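Local atomic coordinates of putative glycoside hydrolase (Bacteroides ovatus, PDB entry 4ONZ), a protein that is a putative glycoside hydrolase of unestablished function, whose chain probably forms the five-bladed beta-propeller known from related glycoside hydrolases. Residues K332-L336 with V347-V353; N11-I15 with K354-T358; N279-A283 with G320-I324. The contacts are given in a common frame with arbitrary orientation. Numbering follows the deposited sequence.

The contacts lie by the last two blades of a probable five-bladed beta-propeller. Contact 1 pairs the last two strands of the final blade. Contact 2 brings the two modelled chain ends together beside it. Leu334 CD1 of contact 1 packs on Ile15 CG2 (3.6 Å) and Leu356 CD1 (3.9 Å) of contact 2. Contact 3 joins the final blade to the one before; its centre is about 19 Å from that of contact 1. Leu336 CD1 still touches Ile324 CG2 at 3.3 Å. Contacts 2 and 3 do not touch; nearest atoms are about 8 Å apart. In contact 3, the Tyr281 side chain lies about 3 Å from an unidentified ligand, probably from the crystallisation liquor.

Contact 1. Residues K332-L336 with V347-V353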
ATOM      1  N   LYS A 332     -18.136 -11.458  -2.858  1.00 30.51           N
ATOM      2  CA  LYS A 332     -17.491 -12.572  -3.542  1.00 31.12           C
ATOM      3  C   LYS A 332     -16.509 -12.165  -4.641  1.00 28.83           C
ATOM      4  O   LYS A 332     -16.213 -12.971  -5.515  1.00 29.01           O
ATOM      5  CB  LYS A 332     -18.540 -13.530  -4.135  1.00 33.74           C
ATOM      6  CG  LYS A 332     -19.534 -14.097  -3.141  1.00 37.52           C
ATOM      7  CD  LYS A 332     -20.416 -15.126  -3.839  1.00 40.58           C
ATOM      8  CE  LYS A 332     -21.482 -15.681  -2.915  1.00 46.64           C
ATOM      9  NZ  LYS A 332     -22.293 -16.734  -3.593  1.00 48.26           N
ATOM     10  N   LYS A 333     -16.005 -10.933  -4.593  1.00 27.91           N
ATOM     11  CA  LYS A 333     -15.015 -10.445  -5.559  1.00 27.85           C
ATOM     12  C   LYS A 333     -13.876  -9.717  -4.859  1.00 26.01           C
ATOM     13  O   LYS A 333     -14.018  -9.245  -3.732  1.00 26.79           O
ATOM     14  CB  LYS A 333     -15.651  -9.480  -6.562  1.00 28.40           C
ATOM     15  CG  LYS A 333     -16.695 -10.112  -7.459  1.00 32.18           C
ATOM     16  CD  LYS A 333     -17.227  -9.093  -8.448  1.00 35.76           C
ATOM     17  CE  LYS A 333     -18.256  -9.710  -9.379  1.00 39.84           C
ATOM     18  NZ  LYS A 333     -18.833  -8.681 -10.287  1.00 42.35           N
ATOM     19  N   LEU A 334     -12.740  -9.654  -5.536  1.00 25.37           N
ATOM     20  CA  LEU A 334     -11.590  -8.910  -5.046  1.00 22.86           C
ATOM     21  C   LEU A 334     -11.417  -7.676  -5.915  1.00 21.38           C
ATOM     22  O   LEU A 334     -11.392  -7.775  -7.142  1.00 21.60           O
ATOM     23  CB  LEU A 334     -10.323  -9.759  -5.088  1.00 24.99           C
ATOM     24  CG  LEU A 334     -10.132 -10.825  -4.011  1.00 27.16           C
ATOM     25  CD1 LEU A 334      -8.920 -11.680  -4.364  1.00 27.87           C
ATOM     26  CD2 LEU A 334      -9.963 -10.175  -2.644  1.00 27.98           C
ATOM     27  N   TYR A 335     -11.339  -6.516  -5.271  1.00 21.59           N
ATOM     28  CA  TYR A 335     -11.110  -5.241  -5.941  1.00 20.69           C
ATOM     29  C   TYR A 335      -9.699  -4.755  -5.621  1.00 21.52           C
ATOM     30  O   TYR A 335      -9.339  -4.577  -4.448  1.00 21.31           O
ATOM     31  CB  TYR A 335     -12.122  -4.197  -5.476  1.00 20.82           C
ATOM     32  CG  TYR A 335     -13.551  -4.493  -5.891  1.00 22.48           C
ATOM     33  CD1 TYR A 335     -14.291  -5.473  -5.242  1.00 23.07           C
ATOM     34  CD2 TYR A 335     -14.167  -3.776  -6.917  1.00 23.32           C
ATOM     35  CE1 TYR A 335     -15.588  -5.761  -5.619  1.00 24.96           C
ATOM     36  CE2 TYR A 335     -15.474  -4.057  -7.299  1.00 25.27           C
ATOM     37  CZ  TYR A 335     -16.176  -5.049  -6.644  1.00 26.66           C
ATOM     38  OH  TYR A 335     -17.475  -5.339  -7.012  1.00 27.48           O
ATOM     39  N   LEU A 336      -8.933  -4.511  -6.679  1.00 20.72           N
ATOM     40  CA  LEU A 336      -7.552  -4.038  -6.599  1.00 21.82           C
ATOM     41  C   LEU A 336      -7.533  -2.541  -6.920  1.00 20.09           C
ATOM     42  O   LEU A 336      -8.007  -2.140  -7.986  1.00 19.86           O
ATOM     43  CB  LEU A 336      -6.744  -4.793  -7.655  1.00 22.37           C
ATOM     44  CG  LEU A 336      -5.235  -4.868  -7.533  1.00 25.24           C
ATOM     45  CD1 LEU A 336      -4.878  -5.580  -6.237  1.00 28.14           C
ATOM     46  CD2 LEU A 336      -4.684  -5.620  -8.727  1.00 26.07           C
ATOM     47  N   VAL A 347      -9.150   1.047 -10.628  1.00 19.26           N
ATOM     48  CA  VAL A 347      -9.601  -0.202 -10.036  1.00 20.06           C
ATOM     49  C   VAL A 347      -9.625  -1.332 -11.066  1.00 20.64           C
ATOM     50  O   VAL A 347      -9.879  -1.100 -12.258  1.00 20.91           O
ATOM     51  CB  VAL A 347     -11.014  -0.034  -9.405  1.00 20.87           C
ATOM     52  CG1 VAL A 347     -12.074   0.215 -10.473  1.00 22.00           C
ATOM     53  CG2 VAL A 347     -11.396  -1.247  -8.574  1.00 21.57           C
ATOM     54  N   ALA A 348      -9.333  -2.544 -10.596  1.00 20.70           N
ATOM     55  CA  ALA A 348      -9.425  -3.770 -11.404  1.00 21.43           C
ATOM     56  C   ALA A 348     -10.055  -4.811 -10.489  1.00 21.23           C
ATOM     57  O   ALA A 348      -9.869  -4.772  -9.265  1.00 21.09           O
ATOM     58  CB  ALA A 348      -8.068  -4.224 -11.924  1.00 22.79           C
ATOM     59  N   VAL A 349     -10.794  -5.740 -11.074  1.00 22.56           N
ATOM     60  CA  VAL A 349     -11.626  -6.666 -10.299  1.00 23.04           C
ATOM     61  C   VAL A 349     -11.404  -8.128 -10.668  1.00 24.11           C
ATOM     62  O   VAL A 349     -11.255  -8.453 -11.839  1.00 24.79           O
ATOM     63  CB  VAL A 349     -13.114  -6.318 -10.544  1.00 23.74           C
ATOM     64  CG1 VAL A 349     -14.033  -7.152  -9.656  1.00 23.57           C
ATOM     65  CG2 VAL A 349     -13.345  -4.825 -10.325  1.00 24.01           C
ATOM     66  N   CYS A 350     -11.396  -8.990  -9.651  1.00 23.13           N
ATOM     67  CA  CYS A 350     -11.218 -10.434  -9.805  1.00 25.11           C
ATOM     68  C   CYS A 350     -12.411 -11.174  -9.202  1.00 27.63           C
ATOM     69  O   CYS A 350     -12.768 -10.954  -8.042  1.00 26.36           O
ATOM     70  CB  CYS A 350      -9.940 -10.876  -9.104  1.00 26.63           C
ATOM     71  SG  CYS A 350      -9.602 -12.653  -9.111  1.00 28.76           S
ATOM     72  N   ASP A 351     -13.028 -12.054  -9.981  1.00 29.91           N
ATOM     73  CA  ASP A 351     -14.183 -12.807  -9.487  1.00 32.16           C
ATOM     74  C   ASP A 351     -13.855 -14.250  -9.080  1.00 32.95           C
ATOM     75  O   ASP A 351     -14.757 -15.018  -8.760  1.00 35.28           O
ATOM     76  CB  ASP A 351     -15.333 -12.742 -10.501  1.00 37.17           C
ATOM     77  CG  ASP A 351     -14.950 -13.274 -11.854  1.00 37.35           C
ATOM     78  OD1 ASP A 351     -14.034 -14.118 -11.931  1.00 43.57           O
ATOM     79  OD2 ASP A 351     -15.572 -12.849 -12.847  1.00 45.27           O
ATOM     80  N   ASP A 352     -12.568 -14.610  -9.083  1.00 33.79           N
ATOM     81  CA  ASP A 352     -12.119 -15.947  -8.668  1.00 34.09           C
ATOM     82  C   ASP A 352     -11.516 -15.853  -7.264  1.00 31.08           C
ATOM     83  O   ASP A 352     -10.346 -15.493  -7.107  1.00 30.56           O
ATOM     84  CB  ASP A 352     -11.093 -16.506  -9.664  1.00 38.94           C
ATOM     85  CG  ASP A 352     -10.609 -17.907  -9.295  1.00 41.51           C
ATOM     86  OD1 ASP A 352     -11.174 -18.530  -8.368  1.00 38.66           O
ATOM     87  OD2 ASP A 352      -9.654 -18.386  -9.947  1.00 47.38           O
ATOM     88  N   VAL A 353     -12.310 -16.210  -6.253  1.00 28.90           N
ATOM     89  CA  VAL A 353     -11.900 -16.071  -4.844  1.00 29.43           C
ATOM     90  C   VAL A 353     -11.828 -17.356  -4.013  1.00 29.05           C
ATOM     91  O   VAL A 353     -11.544 -17.302  -2.807  1.00 27.51           O
ATOM     92  CB  VAL A 353     -12.839 -15.074  -4.124  1.00 29.16           C
ATOM     93  CG1 VAL A 353     -12.754 -13.711  -4.794  1.00 28.98           C
ATOM     94  CG2 VAL A 353     -14.282 -15.574  -4.115  1.00 31.70           C
TER
HETATM   95  O   HOH W   1     -17.069 -14.124  -7.834  1.00 38.90           O
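Four backbone hydrogen bonds join these two arms of an antiparallel beta hairpin. Leu334 N to Cys350 O and Cys350 N to Leu334 O are both 2.8 Å. Leu336 N to Ala348 O is 2.8 Å, and Ala348 N to Leu336 O is 3.0 Å. Between these two hydrogen-bonded pairs, Tyr335 and Val349 form a non-hydrogen-bonded pair with CA atoms 4.6 Å apart. Beyond the strand ends a water donates to Lys332 O (2.7 Å) and Asp351 O (2.6 Å), so it extends the link after direct pairing stops. Asp352 N donates to Cys350 SG at 3.6 Å as the chain turns away.

On one face, Val349 CG1 sits over the Tyr335 ring, 4.2 Å from its centroid, in a CH-pi contact. Val347 CG2 meets the ring edge at Tyr335 CD2 (4.1 Å). Leu334, Leu336, Ala348 and Cys350 share the other face. Val353 folds back, with its CG1 4.0 Å from Leu334 CG.

Strand 333-340 is the middle strand of its sheet, with 322-330 on one side and 344-350 on the other. Val349 also bonds through its backbone to Leu19, consistent with the N-terminal region adding to the edge of this probable propeller blade.

Contact 2. Residues N11-I15 with K354-T358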
ATOM      1  N   ASN A  11       1.008 -22.065 -12.072  1.00 65.44           N
ATOM      2  CA  ASN A  11       0.495 -20.808 -11.440  1.00 66.95           C
ATOM      3  C   ASN A  11      -0.956 -20.916 -10.952  1.00 62.47           C
ATOM      4  O   ASN A  11      -1.774 -20.024 -11.187  1.00 63.32           O
ATOM      5  CB  ASN A  11       0.663 -19.613 -12.394  1.00 67.86           C
ATOM      6  CG  ASN A  11       2.112 -19.169 -12.537  1.00 70.13           C
ATOM      7  OD1 ASN A  11       2.972 -19.528 -11.727  1.00 70.71           O
ATOM      8  ND2 ASN A  11       2.386 -18.367 -13.563  1.00 65.46           N
ATOM      9  N   ASN A  12      -1.260 -22.014 -10.263  1.00 56.46           N
ATOM     10  CA  ASN A  12      -2.587 -22.229  -9.680  1.00 51.63           C
ATOM     11  C   ASN A  12      -2.793 -21.386  -8.408  1.00 43.76           C
ATOM     12  O   ASN A  12      -3.927 -21.184  -7.972  1.00 43.97           O
ATOM     13  CB  ASN A  12      -2.815 -23.717  -9.366  1.00 58.18           C
ATOM     14  CG  ASN A  12      -1.865 -24.256  -8.295  1.00 64.76           C
ATOM     15  OD1 ASN A  12      -0.733 -23.788  -8.148  1.00 64.67           O
ATOM     16  ND2 ASN A  12      -2.323 -25.261  -7.553  1.00 70.58           N
ATOM     17  N   TRP A  13      -1.690 -20.900  -7.831  1.00 34.13           N
ATOM     18  CA  TRP A  13      -1.705 -20.101  -6.603  1.00 30.45           C
ATOM     19  C   TRP A  13      -1.871 -18.591  -6.828  1.00 28.37           C
ATOM     20  O   TRP A  13      -2.123 -17.843  -5.881  1.00 27.72           O
ATOM     21  CB  TRP A  13      -0.402 -20.333  -5.824  1.00 30.61           C
ATOM     22  CG  TRP A  13       0.847 -19.915  -6.565  1.00 28.50           C
ATOM     23  CD1 TRP A  13       1.641 -20.703  -7.350  1.00 30.43           C
ATOM     24  CD2 TRP A  13       1.436 -18.607  -6.587  1.00 28.71           C
ATOM     25  NE1 TRP A  13       2.687 -19.965  -7.859  1.00 30.58           N
ATOM     26  CE2 TRP A  13       2.586 -18.678  -7.401  1.00 28.34           C
ATOM     27  CE3 TRP A  13       1.107 -17.385  -5.988  1.00 26.97           C
ATOM     28  CZ2 TRP A  13       3.406 -17.572  -7.635  1.00 27.96           C
ATOM     29  CZ3 TRP A  13       1.922 -16.288  -6.225  1.00 24.45           C
ATOM     30  CH2 TRP A  13       3.055 -16.390  -7.040  1.00 25.78           C
ATOM     31  N   VAL A  14      -1.730 -18.150  -8.072  1.00 26.75           N
ATOM     32  CA  VAL A  14      -1.774 -16.729  -8.404  1.00 27.66           C
ATOM     33  C   VAL A  14      -3.173 -16.147  -8.222  1.00 24.89           C
ATOM     34  O   VAL A  14      -4.154 -16.756  -8.613  1.00 24.79           O
ATOM     35  CB  VAL A  14      -1.278 -16.497  -9.851  1.00 28.08           C
ATOM     36  CG1 VAL A  14      -1.352 -15.031 -10.230  1.00 28.63           C
ATOM     37  CG2 VAL A  14       0.150 -17.003 -10.005  1.00 30.95           C
ATOM     38  N   ILE A  15      -3.257 -14.978  -7.599  1.00 26.10           N
ATOM     39  CA  ILE A  15      -4.545 -14.326  -7.404  1.00 25.16           C
ATOM     40  C   ILE A  15      -4.839 -13.518  -8.660  1.00 26.98           C
ATOM     41  O   ILE A  15      -4.016 -12.707  -9.106  1.00 28.01           O
ATOM     42  CB  ILE A  15      -4.573 -13.436  -6.152  1.00 24.33           C
ATOM     43  CG1 ILE A  15      -4.216 -14.259  -4.912  1.00 25.85           C
ATOM     44  CG2 ILE A  15      -5.951 -12.806  -5.990  1.00 25.08           C
ATOM     45  CD1 ILE A  15      -4.122 -13.468  -3.635  1.00 25.89           C
ATOM     46  N   LYS A 354     -12.046 -18.502  -4.648  1.00 33.28           N
ATOM     47  CA  LYS A 354     -12.048 -19.786  -3.944  1.00 34.65           C
ATOM     48  C   LYS A 354     -10.766 -20.031  -3.155  1.00 33.11           C
ATOM     49  O   LYS A 354     -10.816 -20.522  -2.026  1.00 31.91           O
ATOM     50  CB  LYS A 354     -12.279 -20.939  -4.926  1.00 39.02           C
ATOM     51  CG  LYS A 354     -12.345 -22.300  -4.257  1.00 43.63           C
ATOM     52  CD  LYS A 354     -12.846 -23.377  -5.207  1.00 48.37           C
ATOM     53  CE  LYS A 354     -13.080 -24.681  -4.462  1.00 49.78           C
ATOM     54  NZ  LYS A 354     -13.701 -25.710  -5.340  1.00 55.88           N
ATOM     55  N   LYS A 355      -9.622 -19.667  -3.735  1.00 33.66           N
ATOM     56  CA  LYS A 355      -8.326 -19.887  -3.072  1.00 32.79           C
ATOM     57  C   LYS A 355      -8.162 -19.189  -1.721  1.00 30.69           C
ATOM     58  O   LYS A 355      -7.290 -19.569  -0.934  1.00 28.55           O
ATOM     59  CB  LYS A 355      -7.157 -19.531  -3.998  1.00 33.98           C
ATOM     60  CG  LYS A 355      -7.144 -18.101  -4.522  1.00 34.74           C
ATOM     61  CD  LYS A 355      -5.889 -17.821  -5.344  1.00 34.90           C
ATOM     62  CE  LYS A 355      -5.751 -18.708  -6.579  1.00 34.75           C
ATOM     63  NZ  LYS A 355      -6.810 -18.488  -7.602  1.00 35.14           N
ATOM     64  N   LEU A 356      -9.002 -18.190  -1.450  1.00 29.25           N
ATOM     65  CA  LEU A 356      -8.954 -17.462  -0.178  1.00 31.09           C
ATOM     66  C   LEU A 356      -9.564 -18.220   1.011  1.00 33.15           C
ATOM     67  O   LEU A 356      -9.305 -17.861   2.160  1.00 32.41           O
ATOM     68  CB  LEU A 356      -9.665 -16.114  -0.304  1.00 29.60           C
ATOM     69  CG  LEU A 356      -9.223 -15.175  -1.424  1.00 30.75           C
ATOM     70  CD1 LEU A 356      -9.999 -13.874  -1.321  1.00 30.44           C
ATOM     71  CD2 LEU A 356      -7.723 -14.912  -1.372  1.00 29.27           C
ATOM     72  N   LYS A 357     -10.400 -19.226   0.750  1.00 39.28           N
ATOM     73  CA  LYS A 357     -11.001 -20.038   1.830  1.00 43.12           C
ATOM     74  C   LYS A 357      -9.961 -20.962   2.459  1.00 48.24           C
ATOM     75  O   LYS A 357      -9.385 -21.811   1.776  1.00 47.49           O
ATOM     76  CB  LYS A 357     -12.198 -20.853   1.321  1.00 47.20           C
ATOM     77  CG  LYS A 357     -13.555 -20.183   1.515  1.00 52.39           C
ATOM     78  CD  LYS A 357     -13.637 -18.775   0.944  1.00 53.60           C
ATOM     79  CE  LYS A 357     -13.536 -18.754  -0.572  1.00 54.52           C
ATOM     80  NZ  LYS A 357     -13.701 -17.375  -1.101  1.00 53.23           N
ATOM     81  N   THR A 358      -9.725 -20.792   3.761  1.00 57.12           N
ATOM     82  CA  THR A 358      -8.718 -21.575   4.478  1.00 64.06           C
ATOM     83  C   THR A 358      -9.013 -21.644   5.975  1.00 65.20           C
ATOM     84  O   THR A 358     -10.152 -21.852   6.384  1.00 64.70           O
ATOM     85  CB  THR A 358      -7.310 -20.970   4.270  1.00 70.38           C
ATOM     86  OG1 THR A 358      -6.316 -21.851   4.808  1.00 75.98           O
ATOM     87  CG2 THR A 358      -7.192 -19.585   4.934  1.00 70.36           C
TER
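Neither segment is a strand, and no backbone pairing joins them. Asn12 and Trp13 have helix-like backbone angles and make a tight bend. Val14 and Ile15 are then extended. In the C-terminal segment, residues 354-356 form a short 3-10 turn, in which Lys357 N bonds to Lys354 O at 3.1 Å. The nearest CA atoms are those of Trp13 and Lys355, 7.5 Å apart. The gap is spanned by side chains, and the segments bury only 178 Å² between them.

Lys355 has the largest share of the contact. Its CB points toward the N-terminal segment. Its side chain is curled rather than stretched (chi3 and chi4 both p), which brings CD and CE into the bend. CE lies 3.4 Å from Asn12 O, 3.8 Å from Trp13 O and 3.2 Å from Val14 O. Three successive carbonyl oxygens thus lie near one methylene, next to the charged nitrogen. That nitrogen, NZ, forms a long, weak ion pair with Asp352. Lys355 CD packs on Ile15 CG1 at 4.0 Å. A looser apolar contact follows, Ile15 CD1 to Leu356 CD2 at 4.5 Å. Trp13 turns its CB away from the C-terminal segment, and its NE1 bonds to Asp298 instead.

This is packing between the two ends of the modelled chain, made across the last two blades of the probable propeller. Ile15 and Leu356 both rest on Leu334 of strand 333-340 and on Ile253 of strand 245-255. Trp13 lies against Gln285 and Leu287 of strand 281-288, and the backbone of Lys355 is hydrogen-bonded to Lys256.

Contact 3. Residues N279-A283 with G320-I324; sequences NAYCA and GTVFI
Tyr281 presents the face of its ring to the edge of Phe323 in an offset edge-to-face pair. The centroids are 5.4 Å apart, the planes meet at 83°, and Tyr281 CD2 is 3.7 Å from Phe323 CD1. This is a contact between consecutive blades of a probable beta-propeller. Strand 281-283 belongs to one blade and strand 322-324 begins the first, probably innermost, strand of the next.

The strands run in broadly the same direction, at 44°, with axes 5.5 Å apart at closest. They splay from Ala280-Thr321 (CA-CA 4.9 Å) to Ala283-Ile324 (6.8 Å). Both segments are extended apart from Asn279 (phi/psi 62/10); Gly320 is extended with positive phi (90/168). At Gly320 a CB would jam against the preceding carbonyl oxygen.

Two hydrogen bonds join the segments: Tyr281 N to Thr321 OG1 (2.9 Å) and Val322 N to Tyr281 O (3.2 Å). Thr321 has chi1 t. Tyr281 is m with chi2 74°, and Phe323 is t with chi2 84°. The Tyr281 side chain lies about 3 Å from an unidentified ligand, and both aromatic side chains touch Glu247. Ala280 CB sits 3.2 Å from Gly320 O. At the wider end, Ala283 CB meets Ile324 CG1 at 3.5 Å.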
ATOM      1  N   ASN A 279      11.824   2.289 -16.076  1.00 22.45           N
ATOM      2  CA  ASN A 279      11.401   3.120 -14.927  1.00 24.37           C
ATOM      3  C   ASN A 279       9.919   3.024 -14.524  1.00 26.82           C
ATOM      4  O   ASN A 279       9.450   3.780 -13.686  1.00 31.85           O
ATOM      5  CB  ASN A 279      11.818   4.581 -15.107  1.00 27.07           C
ATOM      6  CG  ASN A 279      13.320   4.763 -15.049  1.00 31.29           C
ATOM      7  OD1 ASN A 279      14.024   4.055 -14.318  1.00 30.23           O
ATOM      8  ND2 ASN A 279      13.821   5.725 -15.804  1.00 35.37           N
ATOM      9  N   ALA A 280       9.191   2.070 -15.078  1.00 25.38           N
ATOM     10  CA  ALA A 280       7.793   1.917 -14.724  1.00 24.34           C
ATOM     11  C   ALA A 280       7.650   0.798 -13.709  1.00 19.68           C
ATOM     12  O   ALA A 280       8.502  -0.083 -13.599  1.00 18.72           O
ATOM     13  CB  ALA A 280       6.956   1.609 -15.953  1.00 27.11           C
ATOM     14  N   TYR A 281       6.559   0.858 -12.972  1.00 17.57           N
ATOM     15  CA  TYR A 281       6.226  -0.159 -12.008  1.00 17.13           C
ATOM     16  C   TYR A 281       5.188  -1.087 -12.632  1.00 16.87           C
ATOM     17  O   TYR A 281       4.290  -0.636 -13.353  1.00 17.83           O
ATOM     18  CB  TYR A 281       5.670   0.456 -10.718  1.00 17.39           C
ATOM     19  CG  TYR A 281       6.636   1.263  -9.873  1.00 17.77           C
ATOM     20  CD1 TYR A 281       7.040   2.535 -10.269  1.00 21.42           C
ATOM     21  CD2 TYR A 281       7.099   0.782  -8.648  1.00 19.61           C
ATOM     22  CE1 TYR A 281       7.910   3.294  -9.491  1.00 21.77           C
ATOM     23  CE2 TYR A 281       7.945   1.548  -7.847  1.00 19.59           C
ATOM     24  CZ  TYR A 281       8.348   2.800  -8.268  1.00 21.20           C
ATOM     25  OH  TYR A 281       9.214   3.567  -7.492  1.00 23.21           O
ATOM     26  N   CYS A 282       5.370  -2.380 -12.384  1.00 17.45           N
ATOM     27  CA  CYS A 282       4.456  -3.447 -12.773  1.00 18.74           C
ATOM     28  C   CYS A 282       4.326  -4.293 -11.524  1.00 17.99           C
ATOM     29  O   CYS A 282       5.218  -4.280 -10.694  1.00 19.15           O
ATOM     30  CB  CYS A 282       5.028  -4.312 -13.888  1.00 22.03           C
ATOM     31  SG  CYS A 282       5.395  -3.408 -15.390  1.00 25.09           S
ATOM     32  N   ALA A 283       3.239  -5.048 -11.406  1.00 18.02           N
ATOM     33  CA  ALA A 283       2.954  -5.813 -10.199  1.00 17.14           C
ATOM     34  C   ALA A 283       3.245  -7.310 -10.318  1.00 17.95           C
ATOM     35  O   ALA A 283       2.891  -7.947 -11.302  1.00 19.27           O
ATOM     36  CB  ALA A 283       1.501  -5.607  -9.812  1.00 17.85           C
ATOM     37  N   GLY A 320       3.311   4.241 -19.629  1.00 25.18           N
ATOM     38  CA  GLY A 320       2.524   3.965 -18.430  1.00 24.49           C
ATOM     39  C   GLY A 320       3.239   3.401 -17.223  1.00 23.12           C
ATOM     40  O   GLY A 320       4.391   2.977 -17.301  1.00 21.89           O
ATOM     41  N   THR A 321       2.534   3.414 -16.096  1.00 21.44           N
ATOM     42  CA  THR A 321       3.037   2.866 -14.837  1.00 19.58           C
ATOM     43  C   THR A 321       1.855   2.645 -13.885  1.00 18.96           C
ATOM     44  O   THR A 321       0.887   3.416 -13.895  1.00 19.26           O
ATOM     45  CB  THR A 321       4.131   3.761 -14.207  1.00 19.77           C
ATOM     46  OG1 THR A 321       4.709   3.095 -13.078  1.00 19.53           O
ATOM     47  CG2 THR A 321       3.577   5.130 -13.791  1.00 20.56           C
ATOM     48  N   VAL A 322       1.912   1.562 -13.110  1.00 17.26           N
ATOM     49  CA  VAL A 322       0.848   1.202 -12.174  1.00 17.42           C
ATOM     50  C   VAL A 322       1.466   0.785 -10.841  1.00 16.77           C
ATOM     51  O   VAL A 322       2.527   0.154 -10.816  1.00 16.80           O
ATOM     52  CB  VAL A 322      -0.088   0.090 -12.715  1.00 18.83           C
ATOM     53  CG1 VAL A 322      -0.767   0.558 -13.984  1.00 19.99           C
ATOM     54  CG2 VAL A 322       0.652  -1.217 -12.967  1.00 19.00           C
ATOM     55  N   PHE A 323       0.812   1.162  -9.740  1.00 16.34           N
ATOM     56  CA  PHE A 323       1.326   0.883  -8.391  1.00 16.10           C
ATOM     57  C   PHE A 323       0.177   0.392  -7.525  1.00 16.41           C
ATOM     58  O   PHE A 323      -0.712   1.169  -7.158  1.00 15.39           O
ATOM     59  CB  PHE A 323       1.965   2.137  -7.808  1.00 16.43           C
ATOM     60  CG  PHE A 323       2.773   1.883  -6.565  1.00 16.31           C
ATOM     61  CD1 PHE A 323       4.086   1.455  -6.658  1.00 17.86           C
ATOM     62  CD2 PHE A 323       2.234   2.100  -5.312  1.00 16.06           C
ATOM     63  CE1 PHE A 323       4.847   1.233  -5.521  1.00 16.65           C
ATOM     64  CE2 PHE A 323       2.988   1.885  -4.178  1.00 17.64           C
ATOM     65  CZ  PHE A 323       4.295   1.453  -4.281  1.00 16.78           C
ATOM     66  N   ILE A 324       0.206  -0.905  -7.227  1.00 16.29           N
ATOM     67  CA  ILE A 324      -0.873  -1.599  -6.515  1.00 17.69           C
ATOM     68  C   ILE A 324      -0.746  -1.413  -5.023  1.00 16.43           C
ATOM     69  O   ILE A 324       0.308  -1.698  -4.456  1.00 15.09           O
ATOM     70  CB  ILE A 324      -0.864  -3.114  -6.799  1.00 20.12           C
ATOM     71  CG1 ILE A 324      -0.721  -3.410  -8.295  1.00 24.13           C
ATOM     72  CG2 ILE A 324      -2.112  -3.780  -6.237  1.00 22.20           C
ATOM     73  CD1 ILE A 324      -1.721  -2.733  -9.193  1.00 25.55           C
TER